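Local coordinates for hypothetical multiheme protein (Ignicoccus hospitalis KIN4/I, PDB 4QO5) that probably carries electrons through its eight c-type hemes as a membrane-associated octaheme cytochrome c, at residues K14-T20 with V75-E81; W128-N132 with G329-K333; L334-A338 with V361-I367. All blocks are in the same frame, centred on the assembly; numbering follows the deposited sequence.

Contact 1. Residues K14-T20 with V75-E81; sequences KNVSPQT and VVVGCYE. With HEC (heme c), chain C.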
# COMPACT_ATOMS: atom_id res chain seq x y z
N LYS A 14 17.41 30.76 -23.45
CA LYS A 14 17.21 31.86 -24.37
C LYS A 14 15.85 32.46 -24.14
O LYS A 14 14.96 31.82 -23.56
CB LYS A 14 17.38 31.42 -25.81
CG LYS A 14 16.46 30.30 -26.23
CD LYS A 14 16.74 29.86 -27.65
CE LYS A 14 15.98 28.60 -27.99
NZ LYS A 14 16.14 28.20 -29.42
N ASN A 15 15.71 33.71 -24.58
CA ASN A 15 14.46 34.45 -24.47
C ASN A 15 13.97 34.58 -23.04
O ASN A 15 12.77 34.49 -22.77
CB ASN A 15 13.38 33.82 -25.38
CG ASN A 15 13.82 33.77 -26.83
OD1 ASN A 15 14.28 34.76 -27.37
ND2 ASN A 15 13.69 32.59 -27.45
N VAL A 16 14.91 34.77 -22.12
CA VAL A 16 14.58 35.05 -20.73
C VAL A 16 14.39 36.56 -20.56
O VAL A 16 15.15 37.36 -21.11
CB VAL A 16 15.68 34.52 -19.80
CG1 VAL A 16 15.25 34.66 -18.35
CG2 VAL A 16 15.96 33.05 -20.12
N SER A 17 13.36 36.97 -19.82
CA SER A 17 13.14 38.41 -19.63
C SER A 17 14.24 38.97 -18.74
O SER A 17 14.84 38.24 -17.95
CB SER A 17 11.75 38.66 -19.01
OG SER A 17 11.70 38.22 -17.66
N PRO A 18 14.53 40.28 -18.88
CA PRO A 18 15.53 40.90 -18.00
C PRO A 18 15.14 40.74 -16.54
O PRO A 18 16.02 40.56 -15.68
CB PRO A 18 15.48 42.37 -18.38
CG PRO A 18 14.97 42.38 -19.79
CD PRO A 18 14.05 41.19 -19.92
N GLN A 19 13.85 40.79 -16.26
CA GLN A 19 13.38 40.64 -14.88
C GLN A 19 13.70 39.26 -14.35
O GLN A 19 14.27 39.11 -13.27
CB GLN A 19 11.89 40.90 -14.77
CG GLN A 19 11.50 42.34 -15.08
CD GLN A 19 11.05 42.53 -16.52
OE1 GLN A 19 11.43 41.78 -17.42
NE2 GLN A 19 10.23 43.56 -16.75
N THR A 20 13.35 38.24 -15.12
CA THR A 20 13.56 36.87 -14.68
C THR A 20 15.05 36.59 -14.50
O THR A 20 15.43 35.88 -13.58
CB THR A 20 12.83 35.87 -15.59
OG1 THR A 20 11.43 35.93 -15.28
CG2 THR A 20 13.31 34.42 -15.35
N VAL A 75 8.95 36.01 -24.46
CA VAL A 75 9.87 35.46 -23.47
C VAL A 75 9.34 34.15 -22.93
O VAL A 75 8.12 33.90 -22.99
CB VAL A 75 10.14 36.45 -22.30
CG1 VAL A 75 10.89 37.68 -22.80
CG2 VAL A 75 8.84 36.86 -21.60
N VAL A 76 10.24 33.30 -22.44
CA VAL A 76 9.82 32.06 -21.80
C VAL A 76 9.13 32.43 -20.49
O VAL A 76 9.23 33.58 -20.03
CB VAL A 76 10.99 31.07 -21.57
CG1 VAL A 76 11.61 30.66 -22.91
CG2 VAL A 76 12.06 31.67 -20.63
N VAL A 77 8.39 31.48 -19.93
CA VAL A 77 7.60 31.74 -18.73
C VAL A 77 8.48 31.53 -17.50
O VAL A 77 8.59 30.40 -16.99
CB VAL A 77 6.41 30.81 -18.66
CG1 VAL A 77 5.44 31.23 -17.57
CG2 VAL A 77 5.72 30.76 -20.00
N GLY A 78 9.11 32.62 -17.06
CA GLY A 78 10.05 32.60 -15.95
C GLY A 78 9.43 33.12 -14.67
O GLY A 78 8.23 33.42 -14.62
N CYS A 79 10.25 33.22 -13.62
CA CYS A 79 9.81 33.61 -12.29
C CYS A 79 8.95 34.89 -12.31
O CYS A 79 7.92 34.97 -11.67
CB CYS A 79 11.03 33.87 -11.39
SG CYS A 79 12.50 32.82 -11.72
N TYR A 80 9.40 35.89 -13.05
CA TYR A 80 8.69 37.15 -13.06
C TYR A 80 7.40 37.07 -13.88
O TYR A 80 6.41 37.73 -13.56
CB TYR A 80 9.58 38.27 -13.59
CG TYR A 80 8.86 39.61 -13.62
CD1 TYR A 80 8.69 40.34 -12.46
CD2 TYR A 80 8.32 40.10 -14.81
CE1 TYR A 80 8.02 41.56 -12.47
CE2 TYR A 80 7.65 41.32 -14.83
CZ TYR A 80 7.51 42.03 -13.66
OH TYR A 80 6.84 43.24 -13.65
N GLU A 81 7.40 36.22 -14.91
CA GLU A 81 6.24 36.12 -15.79
C GLU A 81 5.02 35.62 -15.03
O GLU A 81 3.92 36.11 -15.25
CB GLU A 81 6.55 35.25 -17.02
CG GLU A 81 7.46 35.92 -18.05
CD GLU A 81 8.81 36.36 -17.48
OE1 GLU A 81 9.12 37.58 -17.52
OE2 GLU A 81 9.58 35.50 -17.00
FE HEC C . 6.94 30.04 -8.39
CHA HEC C . 5.27 29.51 -5.43
CHB HEC C . 9.71 31.05 -6.59
CHC HEC C . 8.56 30.40 -11.25
CHD HEC C . 4.09 29.27 -10.13
NA HEC C . 7.42 30.20 -6.43
C1A HEC C . 6.56 29.94 -5.36
C2A HEC C . 7.25 30.20 -4.13
C3A HEC C . 8.47 30.61 -4.43
C4A HEC C . 8.61 30.62 -5.87
CMA HEC C . 9.58 31.00 -3.42
CAA HEC C . 6.62 30.07 -2.72
CBA HEC C . 6.25 28.65 -2.32
CGA HEC C . 7.49 28.00 -1.78
O1A HEC C . 7.70 26.80 -2.10
O2A HEC C . 8.26 28.69 -1.05
NB HEC C . 8.69 30.69 -8.78
C1B HEC C . 9.75 30.95 -7.94
C2B HEC C . 10.97 31.02 -8.70
C3B HEC C . 10.60 30.76 -9.96
C4B HEC C . 9.19 30.60 -10.05
CMB HEC C . 12.37 31.23 -8.05
CAB HEC C . 11.34 30.53 -11.26
CBB HEC C . 12.66 29.71 -11.04
NC HEC C . 6.42 29.91 -10.31
C1C HEC C . 7.24 30.12 -11.39
C2C HEC C . 6.46 30.17 -12.60
C3C HEC C . 5.28 29.63 -12.25
C4C HEC C . 5.20 29.61 -10.83
CMC HEC C . 7.17 30.16 -13.98
CAC HEC C . 3.97 29.26 -12.99
CBC HEC C . 4.17 28.61 -14.39
ND HEC C . 5.05 29.50 -7.86
C1D HEC C . 4.05 29.18 -8.77
C2D HEC C . 2.85 28.72 -8.11
C3D HEC C . 3.19 28.80 -6.63
C4D HEC C . 4.56 29.30 -6.58
CMD HEC C . 1.58 28.26 -8.87
CAD HEC C . 2.35 28.45 -5.36
CBD HEC C . 0.85 28.33 -5.56
CGD HEC C . 0.51 26.90 -5.94
O1D HEC C . -0.69 26.62 -6.13
O2D HEC C . 1.43 26.04 -6.05
O HOH W 1 11.42 34.95 -18.89

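Contact 2. Residues W128-N132 with G329-K333; sequences WAYYN and GQHFK. With HEC (heme c), chain G.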
# COMPACT_ATOMS: atom_id res chain seq x y z
N TRP A 128 -14.86 23.78 -6.74
CA TRP A 128 -15.81 24.13 -5.70
C TRP A 128 -15.71 23.25 -4.45
O TRP A 128 -16.59 23.31 -3.58
CB TRP A 128 -17.24 24.08 -6.28
CG TRP A 128 -17.48 25.20 -7.25
CD1 TRP A 128 -17.38 25.13 -8.61
CD2 TRP A 128 -17.80 26.55 -6.93
NE1 TRP A 128 -17.64 26.37 -9.16
CE2 TRP A 128 -17.90 27.26 -8.15
CE3 TRP A 128 -18.02 27.24 -5.73
CZ2 TRP A 128 -18.21 28.62 -8.20
CZ3 TRP A 128 -18.33 28.59 -5.79
CH2 TRP A 128 -18.43 29.26 -7.02
N ALA A 129 -14.64 22.47 -4.36
CA ALA A 129 -14.51 21.42 -3.36
C ALA A 129 -14.54 21.92 -1.92
O ALA A 129 -15.06 21.23 -1.04
CB ALA A 129 -13.24 20.56 -3.59
N TYR A 130 -13.99 23.10 -1.65
CA TYR A 130 -14.08 23.64 -0.30
C TYR A 130 -15.53 23.93 0.07
O TYR A 130 -15.98 23.55 1.15
CB TYR A 130 -13.21 24.90 -0.10
CG TYR A 130 -13.43 25.55 1.25
CD1 TYR A 130 -12.68 25.17 2.36
CD2 TYR A 130 -14.39 26.56 1.41
CE1 TYR A 130 -12.88 25.76 3.59
CE2 TYR A 130 -14.61 27.15 2.65
CZ TYR A 130 -13.84 26.75 3.73
OH TYR A 130 -14.05 27.35 4.95
N TYR A 131 -16.27 24.61 -0.81
CA TYR A 131 -17.66 24.92 -0.54
C TYR A 131 -18.56 23.68 -0.53
O TYR A 131 -19.47 23.57 0.30
CB TYR A 131 -18.18 26.00 -1.50
CG TYR A 131 -17.39 27.27 -1.33
CD1 TYR A 131 -17.64 28.11 -0.24
CD2 TYR A 131 -16.38 27.62 -2.20
CE1 TYR A 131 -16.91 29.27 -0.06
CE2 TYR A 131 -15.64 28.77 -2.03
CZ TYR A 131 -15.91 29.60 -0.96
OH TYR A 131 -15.17 30.74 -0.78
N ASN A 132 -18.28 22.76 -1.44
CA ASN A 132 -19.03 21.49 -1.46
C ASN A 132 -18.98 20.77 -0.12
O ASN A 132 -19.98 20.22 0.34
CB ASN A 132 -18.56 20.57 -2.58
CG ASN A 132 -18.97 21.08 -3.96
OD1 ASN A 132 -19.88 21.90 -4.08
ND2 ASN A 132 -18.29 20.60 -5.00
N GLY A 329 -21.01 21.83 -10.83
CA GLY A 329 -19.98 21.54 -9.85
C GLY A 329 -20.30 22.09 -8.47
O GLY A 329 -19.60 21.79 -7.50
N GLN A 330 -21.34 22.92 -8.38
CA GLN A 330 -21.75 23.50 -7.10
C GLN A 330 -22.70 22.57 -6.35
O GLN A 330 -23.90 22.81 -6.30
CB GLN A 330 -22.35 24.90 -7.28
CG GLN A 330 -21.38 25.86 -7.92
CD GLN A 330 -22.03 27.20 -8.22
OE1 GLN A 330 -23.12 27.25 -8.78
NE2 GLN A 330 -21.38 28.29 -7.82
N HIS A 331 -22.14 21.52 -5.76
CA HIS A 331 -22.95 20.49 -5.11
C HIS A 331 -23.69 20.99 -3.87
O HIS A 331 -24.74 20.44 -3.51
CB HIS A 331 -22.07 19.29 -4.75
CG HIS A 331 -21.44 18.63 -5.94
ND1 HIS A 331 -20.43 17.70 -5.82
CD2 HIS A 331 -21.68 18.76 -7.26
CE1 HIS A 331 -20.07 17.30 -7.03
NE2 HIS A 331 -20.82 17.92 -7.92
N PHE A 332 -23.15 22.03 -3.22
CA PHE A 332 -23.78 22.60 -2.03
C PHE A 332 -25.14 23.26 -2.34
O PHE A 332 -25.89 23.61 -1.44
CB PHE A 332 -22.84 23.61 -1.32
CG PHE A 332 -22.42 24.77 -2.19
CD1 PHE A 332 -23.14 25.96 -2.18
CD2 PHE A 332 -21.33 24.65 -3.04
CE1 PHE A 332 -22.77 27.02 -2.99
CE2 PHE A 332 -20.96 25.71 -3.86
CZ PHE A 332 -21.68 26.90 -3.84
N LYS A 333 -25.45 23.41 -3.62
CA LYS A 333 -26.72 24.02 -4.04
C LYS A 333 -27.83 22.99 -4.28
O LYS A 333 -28.98 23.36 -4.55
CB LYS A 333 -26.51 24.86 -5.30
CG LYS A 333 -25.70 26.11 -5.05
CD LYS A 333 -25.63 26.97 -6.30
CE LYS A 333 -25.00 28.33 -5.97
NZ LYS A 333 -25.03 29.23 -7.16
FE HEC G . -9.41 14.17 -7.87
CHA HEC G . -12.83 14.51 -7.43
CHB HEC G . -9.94 12.26 -10.69
CHC HEC G . -6.07 14.38 -8.61
CHD HEC G . -8.83 15.66 -4.89
NA HEC G . -11.06 13.54 -8.90
C1A HEC G . -12.37 13.75 -8.49
C2A HEC G . -13.23 13.06 -9.44
C3A HEC G . -12.44 12.44 -10.34
C4A HEC G . -11.06 12.72 -10.02
CMA HEC G . -12.89 11.56 -11.53
CAA HEC G . -14.77 13.04 -9.34
CBA HEC G . -15.40 14.31 -9.90
CGA HEC G . -15.53 15.36 -8.82
O1A HEC G . -15.04 16.50 -9.06
O2A HEC G . -16.11 15.07 -7.74
NB HEC G . -8.25 13.44 -9.32
C1B HEC G . -8.66 12.72 -10.44
C2B HEC G . -7.52 12.57 -11.33
C3B HEC G . -6.47 13.21 -10.76
C4B HEC G . -6.91 13.72 -9.49
CMB HEC G . -7.60 11.88 -12.71
CAB HEC G . -5.03 13.51 -11.21
CBB HEC G . -4.73 13.59 -12.72
NC HEC G . -7.76 14.83 -6.92
C1C HEC G . -6.48 14.88 -7.41
C2C HEC G . -5.59 15.31 -6.33
C3C HEC G . -6.41 15.96 -5.49
C4C HEC G . -7.76 15.49 -5.73
CMC HEC G . -4.17 15.75 -6.77
CAC HEC G . -6.17 16.81 -4.21
CBC HEC G . -4.90 17.70 -4.13
ND HEC G . -10.66 14.94 -6.38
C1D HEC G . -10.16 15.55 -5.22
C2D HEC G . -11.25 16.02 -4.41
C3D HEC G . -12.51 15.67 -5.21
C4D HEC G . -12.04 15.02 -6.42
CMD HEC G . -11.17 16.73 -3.05
CAD HEC G . -13.96 15.99 -4.81
CBD HEC G . -14.39 17.30 -5.47
CGD HEC G . -15.85 17.53 -5.15
O1D HEC G . -16.71 16.79 -5.72
O2D HEC G . -16.15 18.45 -4.35

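Contact 3. Residues L334-A338 with V361-I367; sequences LSVEA and VKLPMPI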
# COMPACT_ATOMS: atom_id res chain seq x y z
N LEU A 334 -27.48 21.72 -4.19
CA LEU A 334 -28.45 20.65 -4.40
C LEU A 334 -29.38 20.54 -3.20
O LEU A 334 -28.96 20.73 -2.06
CB LEU A 334 -27.73 19.31 -4.62
CG LEU A 334 -26.86 19.18 -5.88
CD1 LEU A 334 -26.12 17.86 -5.86
CD2 LEU A 334 -27.73 19.29 -7.16
N SER A 335 -30.64 20.21 -3.45
CA SER A 335 -31.61 20.00 -2.38
C SER A 335 -32.59 18.90 -2.77
O SER A 335 -33.19 18.95 -3.84
CB SER A 335 -32.38 21.29 -2.09
OG SER A 335 -33.33 21.09 -1.06
N VAL A 336 -32.77 17.91 -1.89
CA VAL A 336 -33.64 16.77 -2.18
C VAL A 336 -34.64 16.55 -1.05
O VAL A 336 -34.34 16.82 0.11
CB VAL A 336 -32.79 15.49 -2.43
CG1 VAL A 336 -32.09 15.01 -1.15
CG2 VAL A 336 -33.64 14.37 -3.03
N GLU A 337 -35.84 16.08 -1.38
CA GLU A 337 -36.75 15.57 -0.37
C GLU A 337 -36.14 14.31 0.26
O GLU A 337 -35.76 13.37 -0.44
CB GLU A 337 -38.11 15.23 -0.99
CG GLU A 337 -39.26 16.05 -0.44
CD GLU A 337 -40.55 15.80 -1.18
OE1 GLU A 337 -40.49 15.36 -2.35
OE2 GLU A 337 -41.63 16.03 -0.59
N ALA A 338 -36.04 14.30 1.59
CA ALA A 338 -35.26 13.27 2.28
C ALA A 338 -35.97 11.92 2.39
O ALA A 338 -35.35 10.87 2.22
CB ALA A 338 -34.87 13.76 3.67
N VAL A 361 -39.00 17.08 4.81
CA VAL A 361 -37.72 17.73 5.09
C VAL A 361 -36.83 17.70 3.86
O VAL A 361 -36.74 16.68 3.17
CB VAL A 361 -37.00 17.06 6.28
CG1 VAL A 361 -35.68 17.75 6.56
CG2 VAL A 361 -37.89 17.08 7.52
N LYS A 362 -36.19 18.83 3.56
CA LYS A 362 -35.23 18.92 2.47
C LYS A 362 -33.83 18.78 3.03
O LYS A 362 -33.52 19.39 4.05
CB LYS A 362 -35.35 20.26 1.75
CG LYS A 362 -36.69 20.51 1.09
CD LYS A 362 -36.85 19.67 -0.16
CE LYS A 362 -37.96 20.20 -1.05
NZ LYS A 362 -39.24 20.30 -0.30
N LEU A 363 -32.99 17.99 2.38
CA LEU A 363 -31.60 17.87 2.79
C LEU A 363 -30.71 18.32 1.64
O LEU A 363 -31.09 18.17 0.48
CB LEU A 363 -31.28 16.42 3.19
CG LEU A 363 -31.97 15.94 4.47
CD1 LEU A 363 -31.58 14.52 4.84
CD2 LEU A 363 -31.67 16.90 5.63
N PRO A 364 -29.52 18.88 1.95
CA PRO A 364 -28.58 19.25 0.89
C PRO A 364 -27.79 18.04 0.41
O PRO A 364 -26.59 17.92 0.68
CB PRO A 364 -27.67 20.27 1.58
CG PRO A 364 -27.67 19.86 3.00
CD PRO A 364 -29.04 19.27 3.28
N MET A 365 -28.47 17.14 -0.29
CA MET A 365 -27.88 15.91 -0.79
C MET A 365 -28.42 15.66 -2.18
O MET A 365 -29.43 16.26 -2.56
CB MET A 365 -28.22 14.76 0.16
CG MET A 365 -27.44 14.82 1.47
SD MET A 365 -28.14 13.76 2.73
CE MET A 365 -27.56 12.16 2.16
N PRO A 366 -27.74 14.81 -2.97
CA PRO A 366 -28.17 14.59 -4.36
C PRO A 366 -29.32 13.61 -4.49
O PRO A 366 -30.02 13.60 -5.51
CB PRO A 366 -26.91 14.03 -5.03
CG PRO A 366 -26.09 13.44 -3.92
CD PRO A 366 -26.39 14.27 -2.70
N ILE A 367 -29.53 12.80 -3.45
CA ILE A 367 -30.50 11.72 -3.52
C ILE A 367 -31.15 11.54 -2.14
O ILE A 367 -30.54 11.86 -1.11
CB ILE A 367 -29.79 10.42 -4.03
CG1 ILE A 367 -30.80 9.31 -4.36
CG2 ILE A 367 -28.69 9.96 -3.04
CD1 ILE A 367 -30.17 8.13 -5.10

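Contact 1. Residues K14-T20 with V75-E81
The carboxylate of Glu81 joins the starts of two heme-bearing helices here. The side chain of Glu81 bends at chi2 (p), bringing Glu81 OE1 to 2.7 Å from Ser17 OG and Glu81 OE2 to 2.6 Å from Thr20 OG1; both hydroxyls donate to it. Gly78 N adds a weak bond to OE2, and a water fills the gap, accepting from Ser17 N and donating to Val76 O and Glu81 OE2. Small hydroxyl residues suit these buried places because each both gives and takes. Ser17, rotamer p, is the N-cap of its helix and accepts from Thr20 N (3.0 Å to OG), while Thr20, rotamer m, turns OG1 to accept from Tyr80 N at 3.0 Å. Gly78, the N-cap of the other helix, suits its place, since an ideal CB would lie 2.4 Å from Thr20 CG2. Beside this polar core, Gln19 rests CB over the face of the Tyr80 ring, a CH-pi contact 3.9 Å from the centroid. At the far end the loops are joined by Val76 N to Asn15 O, 2.8 Å, and Val16 CG2 meets Val76 CG2 at 4.2 Å. Cys79 opens a CXXCH motif ending at His83, and its SG is covalently linked to heme CAB, modelled at a stretched 2.6 Å. Helices 18-30 and 79-83 thus start side by side: Cys79 packs on Cys23 and Leu24 of the former, whose His27 ligates another heme, while Val77 O accepts from Trp38 NE1 of helix 32-39.

Contact 2. Residues W128-N132 with G329-K333
Heme propionates are held in this pocket, where the first turn of helix 129-134 meets a loop and short 3-10 segment. Asn132 is the key residue, because an amide can donate and accept at once. Its ND2 donates to propionate O2D of the heme at 3.1 Å, nearly straight, and also to Gly329 O at 3.1 Å. Its OD1 takes two weak bonds from the backbone, from His331 N at 2.8 Å and Phe332 N at 3.4 Å, so one side chain holds the turn at Gln330, the centre of an inverse gamma turn, against the helix. The imidazole of His331 turns a face to the Asn132 amide, and His331 CE1 lies 3.6 Å from O1D of the same heme. On its other side the histidine is hydrogen-bonded through ND1 to propionate O2A of a second heme. Away from the hemes the contact is made by aromatic and aliphatic groups. Trp128, at the N-cap position, offers its broad indole to Gln330, whose CG makes a CH-pi contact 3.8 Å from the centroid of the five-membered ring. Phe332 fills the space beside it, CE2 lying 3.8 Å from Trp128 CE3 and 3.7 Å from Tyr131 CB; the Phe332 and Trp128 rings meet obliquely. Around this core Tyr131 packs edge-to-face with His135, and Trp128 touches Leu212. The loop itself runs from strand 323-324 toward strand 336-337, so that the contact fastens this connection to the start of helix 129-134.

Contact 3. Residues L334-A338 with V361-I367
A two-stranded antiparallel sheet only two residues long on each side is broken off at once by proline: Pro364 centres an inverse gamma turn, closed by a weak bond from Met365 N to Leu363 O at 2.9 Å. Before that turn the pairing is regular. Val336 and Leu363 form a hydrogen-bonded pair, with Val336 N to Leu363 O and Leu363 N to Val336 O both 2.9 Å; Ala338 N adds a third bond to Val361 O, also 2.9 Å. After the turn, the chain bends round Val336, whose CG1 comes within 3.3 Å of Met365 O and 3.5 Å of Ile367 O. Leu334 CD1 likewise reaches Pro366 CB at 4.0 Å, and the small Ala338 sets its CB 3.6 Å from Leu363 CD1. Glu337 and Lys362 make the neighbouring non-hydrogen-bonded pair, on the face away from Val336 and Leu363. Their charges suit this exposed side, though Glu337 OE2 and Lys362 NZ stay 4.9 Å apart. Pro364 at the turn and Met365 after it pack on helix 137-147, and Pro364 O accepts from Asn136 ND2. The chemistry is therefore two-faced: backbone bonds set the register, and the apolar residues bury one face while charged ones meet solvent on the other.

Read from the N terminus, the three contacts come in series, with none nested or crossed. Contact 1 closes a loop of 54 residues, about half of them helical and none in a strand, and joins the starts of helices 18-30 and 79-83. Contact 2 closes a far longer one: 196 residues separate its segments, and it returns the chain from after strand 323-324 to helix 129-134. Contact 3 follows directly, since Leu334 succeeds Lys333; its 22-residue excursion, containing helix 341-349, ends at strand 362-363. The centres of contacts 2 and 3 are about 14 Å apart, whereas contacts 1 and 3 lie about 51 Å apart, centre to centre, on opposite sides of the chain's centre.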